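Local coordinates for NLP/P60 family protein (Bacillus cereus ATCC 10987, PDB 3H41), which probably hydrolyses the gamma-D-glutamyl-L-lysine bond of cell-wall peptides as a monomeric cysteine peptidase, releasing the dipeptide L-Ala-gamma-D-Glu, at residues S14-T20 against N58-A64; K51-T55 against P203-A207. All blocks are in the same frame, centred on the assembly; numbering follows the deposited sequence.

Contact 1: residues S14-T20 against N58-A64. With ALA (alanine), chain B.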
loop_
_atom_site.group_PDB
_atom_site.type_symbol
_atom_site.label_atom_id
_atom_site.label_comp_id
_atom_site.label_asym_id
_atom_site.label_seq_id
_atom_site.Cartn_x
_atom_site.Cartn_y
_atom_site.Cartn_z
ATOM N N SER A 14 2.874 7.821 8.842
ATOM C CA SER A 14 3.182 6.421 8.476
ATOM C C SER A 14 2.379 6.009 7.240
ATOM O O SER A 14 2.931 5.469 6.274
ATOM C CB SER A 14 2.947 5.475 9.633
ATOM O OG SER A 14 1.605 5.597 10.089
ATOM N N ALA A 15 1.093 6.306 7.253
ATOM C CA ALA A 15 0.292 6.209 6.051
ATOM C C ALA A 15 -0.832 7.259 6.038
ATOM O O ALA A 15 -1.525 7.484 7.061
ATOM C CB ALA A 15 -0.227 4.781 5.833
ATOM N N ALA A 16 -0.913 7.977 4.914
ATOM C CA ALA A 16 -1.984 8.954 4.669
ATOM C C ALA A 16 -3.112 8.308 3.876
ATOM O O ALA A 16 -2.888 7.642 2.884
ATOM C CB ALA A 16 -1.479 10.171 3.919
ATOM N N THR A 17 -4.341 8.602 4.290
ATOM C CA THR A 17 -5.525 8.100 3.623
ATOM C C THR A 17 -6.080 9.232 2.774
ATOM O O THR A 17 -6.260 10.349 3.273
ATOM C CB THR A 17 -6.516 7.673 4.698
ATOM O OG1 THR A 17 -5.903 6.631 5.473
ATOM C CG2 THR A 17 -7.816 7.139 4.074
ATOM N N LEU A 18 -6.283 8.936 1.490
ATOM C CA LEU A 18 -6.801 9.887 0.546
ATOM C C LEU A 18 -8.306 9.661 0.309
ATOM O O LEU A 18 -8.765 8.534 0.088
ATOM C CB LEU A 18 -6.040 9.781 -0.775
ATOM C CG LEU A 18 -4.684 10.533 -0.779
ATOM C CD1 LEU A 18 -3.679 9.867 0.138
ATOM C CD2 LEU A 18 -4.185 10.580 -2.234
ATOM N N TRP A 19 -9.039 10.759 0.330
ATOM C CA TRP A 19 -10.524 10.767 0.296
ATOM C C TRP A 19 -11.003 11.214 -1.086
ATOM O O TRP A 19 -10.298 11.958 -1.761
ATOM C CB TRP A 19 -11.084 11.691 1.402
ATOM C CG TRP A 19 -10.784 11.132 2.762
ATOM C CD1 TRP A 19 -9.559 11.097 3.350
ATOM C CD2 TRP A 19 -11.672 10.432 3.662
ATOM N NE1 TRP A 19 -9.617 10.457 4.547
ATOM C CE2 TRP A 19 -10.902 10.042 4.780
ATOM C CE3 TRP A 19 -13.046 10.143 3.660
ATOM C CZ2 TRP A 19 -11.449 9.342 5.879
ATOM C CZ3 TRP A 19 -13.580 9.443 4.724
ATOM C CH2 TRP A 19 -12.790 9.066 5.837
ATOM N N THR A 20 -12.199 10.775 -1.489
ATOM C CA THR A 20 -12.771 11.174 -2.755
ATOM C C THR A 20 -13.253 12.619 -2.700
ATOM O O THR A 20 -13.478 13.212 -3.718
ATOM C CB THR A 20 -13.972 10.286 -3.133
ATOM O OG1 THR A 20 -14.937 10.326 -2.065
ATOM C CG2 THR A 20 -13.495 8.851 -3.386
ATOM N N ASN A 58 -18.604 5.500 -1.065
ATOM C CA ASN A 58 -17.507 5.868 -1.982
ATOM C C ASN A 58 -16.626 7.008 -1.452
ATOM O O ASN A 58 -16.539 8.115 -2.034
ATOM C CB ASN A 58 -18.088 6.206 -3.355
ATOM C CG ASN A 58 -17.020 6.356 -4.430
ATOM O OD1 ASN A 58 -15.965 5.710 -4.393
ATOM N ND2 ASN A 58 -17.304 7.211 -5.411
ATOM N N LYS A 59 -16.003 6.745 -0.316
ATOM C CA LYS A 59 -15.316 7.776 0.458
ATOM C C LYS A 59 -13.812 7.892 0.232
ATOM O O LYS A 59 -13.270 8.974 0.444
ATOM C CB LYS A 59 -15.567 7.608 1.947
ATOM C CG LYS A 59 -16.992 7.952 2.360
ATOM C CD LYS A 59 -17.202 9.485 2.318
ATOM C CE LYS A 59 -18.682 9.846 2.275
ATOM N NZ LYS A 59 -19.180 9.740 0.898
ATOM N N LEU A 60 -13.160 6.780 -0.091
ATOM C CA LEU A 60 -11.697 6.679 -0.162
ATOM C C LEU A 60 -11.144 6.365 -1.548
ATOM O O LEU A 60 -11.783 5.719 -2.380
ATOM C CB LEU A 60 -11.199 5.597 0.791
ATOM C CG LEU A 60 -11.586 5.712 2.268
ATOM C CD1 LEU A 60 -10.925 4.589 3.143
ATOM C CD2 LEU A 60 -11.315 7.119 2.856
ATOM N N GLU A 61 -9.902 6.787 -1.745
ATOM C CA GLU A 61 -9.192 6.601 -2.996
ATOM C C GLU A 61 -8.056 5.620 -2.855
ATOM O O GLU A 61 -7.991 4.648 -3.588
ATOM C CB GLU A 61 -8.639 7.947 -3.455
ATOM C CG GLU A 61 -9.705 8.943 -3.870
ATOM C CD GLU A 61 -10.308 8.642 -5.238
ATOM O OE1 GLU A 61 -10.193 7.495 -5.754
ATOM O OE2 GLU A 61 -10.910 9.579 -5.803
ATOM N N THR A 62 -7.139 5.904 -1.928
ATOM C CA THR A 62 -5.953 5.091 -1.753
ATOM C C THR A 62 -5.269 5.484 -0.448
ATOM O O THR A 62 -5.769 6.308 0.291
ATOM C CB THR A 62 -4.965 5.227 -2.935
ATOM O OG1 THR A 62 -3.934 4.218 -2.834
ATOM C CG2 THR A 62 -4.369 6.644 -2.988
ATOM N N GLN A 63 -4.145 4.867 -0.162
ATOM C CA GLN A 63 -3.303 5.346 0.913
ATOM C C GLN A 63 -1.896 5.473 0.390
ATOM O O GLN A 63 -1.513 4.720 -0.515
ATOM C CB GLN A 63 -3.322 4.381 2.095
ATOM C CG GLN A 63 -4.665 4.334 2.892
ATOM C CD GLN A 63 -4.590 3.344 4.032
ATOM O OE1 GLN A 63 -3.999 2.256 3.883
ATOM N NE2 GLN A 63 -5.135 3.721 5.196
ATOM N N ALA A 64 -1.136 6.426 0.944
ATOM C CA ALA A 64 0.254 6.663 0.539
ATOM C C ALA A 64 1.124 6.579 1.767
ATOM O O ALA A 64 0.732 7.069 2.841
ATOM C CB ALA A 64 0.397 8.027 -0.135
HETATM N N ALA B . -9.009 2.723 -5.203
HETATM C CA ALA B . -9.555 1.630 -4.283
HETATM C C ALA B . -10.303 0.577 -5.091
HETATM O O ALA B . -10.856 0.882 -6.157
HETATM C CB ALA B . -10.500 2.220 -3.239
HETATM O O HOH W 1 -17.213 11.485 -1.309
#
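A16 and A64 bond to each other through both backbone groups, A16 N giving to A64 O at 2.8 Å and A64 N to A16 O, and so open a two-stranded antiparallel ribbon in the N-terminal, SH3-like part of the enzyme. Further on, a beta bulge interrupts the ladder. L18 N donates to T62 O while L18 O accepts E61 N at 2.8 Å, which sets two residues of 58-64 against one. Within the bulge E61 O faces the substrate site and takes the amino N of the bound alanine at 2.7 Å. The carboxylate of E61, whose CD packs on T20 CG2, has its own charge partner in R91.

Other polar side chains also draw on partners beyond the ribbon. T17 and Q63 face each other as a non-hydrogen-bonded pair, their side chains side by side on the same face, which brings amide to hydroxyl: Q63 NE2 gives to T17 OG1 at 3.0 Å, nearly in the amide plane, and Q63 OE1 takes T209 N. T62 OG1 hydrogen-bonds to Q87 OE1 and R233 NE.

T20 ends the ribbon. Its N bonds to K59 O from above the carbonyl plane. With chi1 at 56°, OG1 stands between the backbone N and the carbonyl carbon, and from there donates in the carbonyl plane to a lone pair of N58 O at 2.7 Å; OG1 also accepts a water. N58, with positive phi, is the C-prime residue of the Schellman motif that closes helix 48-56. Beside these polar ends, L60 CD2 sits 3.4 Å from the centroid of the six-membered ring of W19, 9° off its normal.

Contact 2: residues K51-T55 against P203-A207. With DGL (D-glutamic acid), chain C; ALA (alanine), chain B.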
loop_
_atom_site.group_PDB
_atom_site.type_symbol
_atom_site.label_atom_id
_atom_site.label_comp_id
_atom_site.label_asym_id
_atom_site.label_seq_id
_atom_site.Cartn_x
_atom_site.Cartn_y
_atom_site.Cartn_z
ATOM N N LYS A 51 -16.869 0.240 8.699
ATOM C CA LYS A 51 -15.890 -0.065 7.669
ATOM C C LYS A 51 -16.537 -0.079 6.288
ATOM O O LYS A 51 -15.976 0.464 5.304
ATOM C CB LYS A 51 -15.221 -1.411 7.962
ATOM C CG LYS A 51 -14.257 -1.380 9.124
ATOM C CD LYS A 51 -13.594 -2.736 9.343
ATOM C CE LYS A 51 -12.554 -2.648 10.493
ATOM N NZ LYS A 51 -12.140 -4.045 10.901
ATOM N N LEU A 52 -17.716 -0.687 6.197
ATOM C CA LEU A 52 -18.413 -0.812 4.889
ATOM C C LEU A 52 -18.836 0.519 4.309
ATOM O O LEU A 52 -18.843 0.689 3.094
ATOM C CB LEU A 52 -19.623 -1.749 4.979
ATOM C CG LEU A 52 -19.277 -3.232 5.201
ATOM C CD1 LEU A 52 -20.530 -4.053 5.542
ATOM C CD2 LEU A 52 -18.546 -3.820 3.961
ATOM N N TRP A 53 -19.162 1.474 5.175
ATOM C CA TRP A 53 -19.460 2.855 4.738
ATOM C C TRP A 53 -18.385 3.495 3.867
ATOM O O TRP A 53 -18.684 4.221 2.923
ATOM C CB TRP A 53 -19.657 3.724 5.950
ATOM C CG TRP A 53 -19.912 5.192 5.692
ATOM C CD1 TRP A 53 -21.130 5.759 5.428
ATOM C CD2 TRP A 53 -18.974 6.292 5.788
ATOM N NE1 TRP A 53 -21.019 7.117 5.334
ATOM C CE2 TRP A 53 -19.709 7.484 5.543
ATOM C CE3 TRP A 53 -17.602 6.388 6.053
ATOM C CZ2 TRP A 53 -19.105 8.778 5.547
ATOM C CZ3 TRP A 53 -16.990 7.672 6.075
ATOM C CH2 TRP A 53 -17.750 8.845 5.812
ATOM N N LEU A 54 -17.127 3.215 4.197
ATOM C CA LEU A 54 -16.000 3.685 3.364
ATOM C C LEU A 54 -16.137 3.307 1.899
ATOM O O LEU A 54 -15.904 4.151 1.027
ATOM C CB LEU A 54 -14.671 3.189 3.942
ATOM C CG LEU A 54 -14.391 3.726 5.351
ATOM C CD1 LEU A 54 -13.207 2.947 5.988
ATOM C CD2 LEU A 54 -14.120 5.229 5.273
ATOM N N THR A 55 -16.549 2.056 1.628
ATOM C CA THR A 55 -16.826 1.556 0.288
ATOM C C THR A 55 -18.183 2.034 -0.239
ATOM O O THR A 55 -18.290 2.587 -1.326
ATOM C CB THR A 55 -16.887 -0.010 0.285
ATOM O OG1 THR A 55 -15.666 -0.525 0.856
ATOM C CG2 THR A 55 -17.105 -0.528 -1.117
ATOM N N PRO A 203 -6.748 -7.599 9.197
ATOM C CA PRO A 203 -8.077 -7.184 8.729
ATOM C C PRO A 203 -8.072 -6.240 7.560
ATOM O O PRO A 203 -7.242 -5.320 7.474
ATOM C CB PRO A 203 -8.694 -6.526 9.977
ATOM C CG PRO A 203 -7.978 -7.174 11.078
ATOM C CD PRO A 203 -6.581 -7.209 10.610
ATOM N N TYR A 204 -9.006 -6.497 6.654
ATOM C CA TYR A 204 -9.251 -5.689 5.472
ATOM C C TYR A 204 -9.696 -4.282 5.796
ATOM O O TYR A 204 -10.392 -4.067 6.768
ATOM C CB TYR A 204 -10.338 -6.393 4.665
ATOM C CG TYR A 204 -10.798 -5.761 3.362
ATOM C CD1 TYR A 204 -11.704 -4.696 3.349
ATOM C CD2 TYR A 204 -10.398 -6.299 2.141
ATOM C CE1 TYR A 204 -12.136 -4.142 2.134
ATOM C CE2 TYR A 204 -10.860 -5.783 0.945
ATOM C CZ TYR A 204 -11.713 -4.707 0.946
ATOM O OH TYR A 204 -12.155 -4.256 -0.273
ATOM N N ILE A 205 -9.282 -3.317 4.985
ATOM C CA ILE A 205 -9.921 -2.000 4.998
ATOM C C ILE A 205 -9.975 -1.509 3.533
ATOM O O ILE A 205 -9.041 -1.678 2.783
ATOM C CB ILE A 205 -9.207 -1.018 5.973
ATOM C CG1 ILE A 205 -10.081 0.220 6.325
ATOM C CG2 ILE A 205 -7.858 -0.595 5.435
ATOM C CD1 ILE A 205 -11.306 -0.115 7.173
ATOM N N TRP A 206 -11.084 -0.902 3.148
ATOM C CA TRP A 206 -11.211 -0.282 1.826
ATOM C C TRP A 206 -10.108 0.749 1.607
ATOM O O TRP A 206 -9.782 1.522 2.490
ATOM C CB TRP A 206 -12.591 0.347 1.685
ATOM C CG TRP A 206 -12.963 0.885 0.339
ATOM C CD1 TRP A 206 -13.187 2.196 0.032
ATOM C CD2 TRP A 206 -13.238 0.143 -0.853
ATOM N NE1 TRP A 206 -13.566 2.323 -1.261
ATOM C CE2 TRP A 206 -13.635 1.078 -1.835
ATOM C CE3 TRP A 206 -13.203 -1.213 -1.182
ATOM C CZ2 TRP A 206 -13.941 0.707 -3.133
ATOM C CZ3 TRP A 206 -13.552 -1.592 -2.463
ATOM C CH2 TRP A 206 -13.937 -0.634 -3.422
ATOM N N ALA A 207 -9.550 0.723 0.398
ATOM C CA ALA A 207 -8.454 1.575 0.010
ATOM C C ALA A 207 -7.140 1.292 0.759
ATOM O O ALA A 207 -6.194 2.020 0.612
ATOM C CB ALA A 207 -8.863 3.134 0.128
HETATM N N DGL C . -10.338 -0.662 -4.596
HETATM C CA DGL C . -11.127 -1.702 -5.261
HETATM C C DGL C . -10.587 -2.014 -6.625
HETATM O O DGL C . -11.320 -2.437 -7.529
HETATM C CB DGL C . -11.152 -2.972 -4.395
HETATM C CG DGL C . -12.090 -4.075 -4.922
HETATM C CD DGL C . -13.479 -3.613 -5.355
HETATM O OE1 DGL C . -14.428 -3.897 -4.602
HETATM O OE2 DGL C . -13.664 -3.014 -6.451
HETATM O OXT DGL C . -9.374 -1.907 -6.846
HETATM N N ALA B . -9.009 2.723 -5.203
HETATM C CA ALA B . -9.555 1.630 -4.283
HETATM C C ALA B . -10.303 0.577 -5.091
HETATM O O ALA B . -10.856 0.882 -6.157
HETATM C CB ALA B . -10.500 2.220 -3.239
HETATM O O HOH W 2 -13.735 -1.198 4.511
HETATM O O HOH W 3 -11.875 -5.689 8.519
HETATM O O HOH W 4 -9.482 -2.917 9.226
#
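T55 lies over the indole of W206 with three of its atoms. T55 CA stands 3.7 Å from the centroid of the five-membered ring, 9° off the normal, as a CH-pi contact. T55 OG1 comes close to CD2 of W206 at 3.0 Å. A chi1 of -54° sets this OG1 anti to the carbonyl carbon and thereby CG2 anti to the backbone N, over the centre of the six-membered ring. A small branched residue suits this place, since it offers a methyl and a hydroxyl to the same flat surface. W206 presents that surface by carrying CG anti to its own N (chi1 -173°), and its opposite face receives the bound dipeptide, with W206 CE2 3.6 Å from CB of the alanine. Helix 48-56, which leads into the SH3-like strand 60-65, thus backs W206, a wall that the NlpC/P60 domain contributes to a pocket shared with the SH3-like part.

Beside the ring, I205 extends CD1 into the angle between L54 CD1, 3.8 Å away, and the aliphatic stem of K51, which it meets at about a right angle. At the border water takes over. Lysine suits it because its stem packs while its extended chain carries NZ on to water. One such water bridges K51 NZ to Y204 O, and another joins K51 O to W206 N. The Y204 ring points to the catalytic side, where OH bonds OD1 of the oxidised cysteine, a cysteinesulfonic acid, at position 216.

In the fold
Contact 1 is the more deeply buried of the two, most of its residues being shut away from solvent, whereas contact 2 is partly open. Both lay an aliphatic group over an indole face, but contact 1 adds a ladder of direct backbone bonds, while the polar links across contact 2 run through water. Helix 48-56 and strand 60-65 follow each other in the chain, and K59 N probably bonds L54 O where helix gives way to strand. The segments of the two contacts alternate along the sequence. L60 joins the pair directly, its CB packing on A207 CB. Both contacts touch the bound alanine, contact 1 with a polar carbonyl and contact 2 with a ring face.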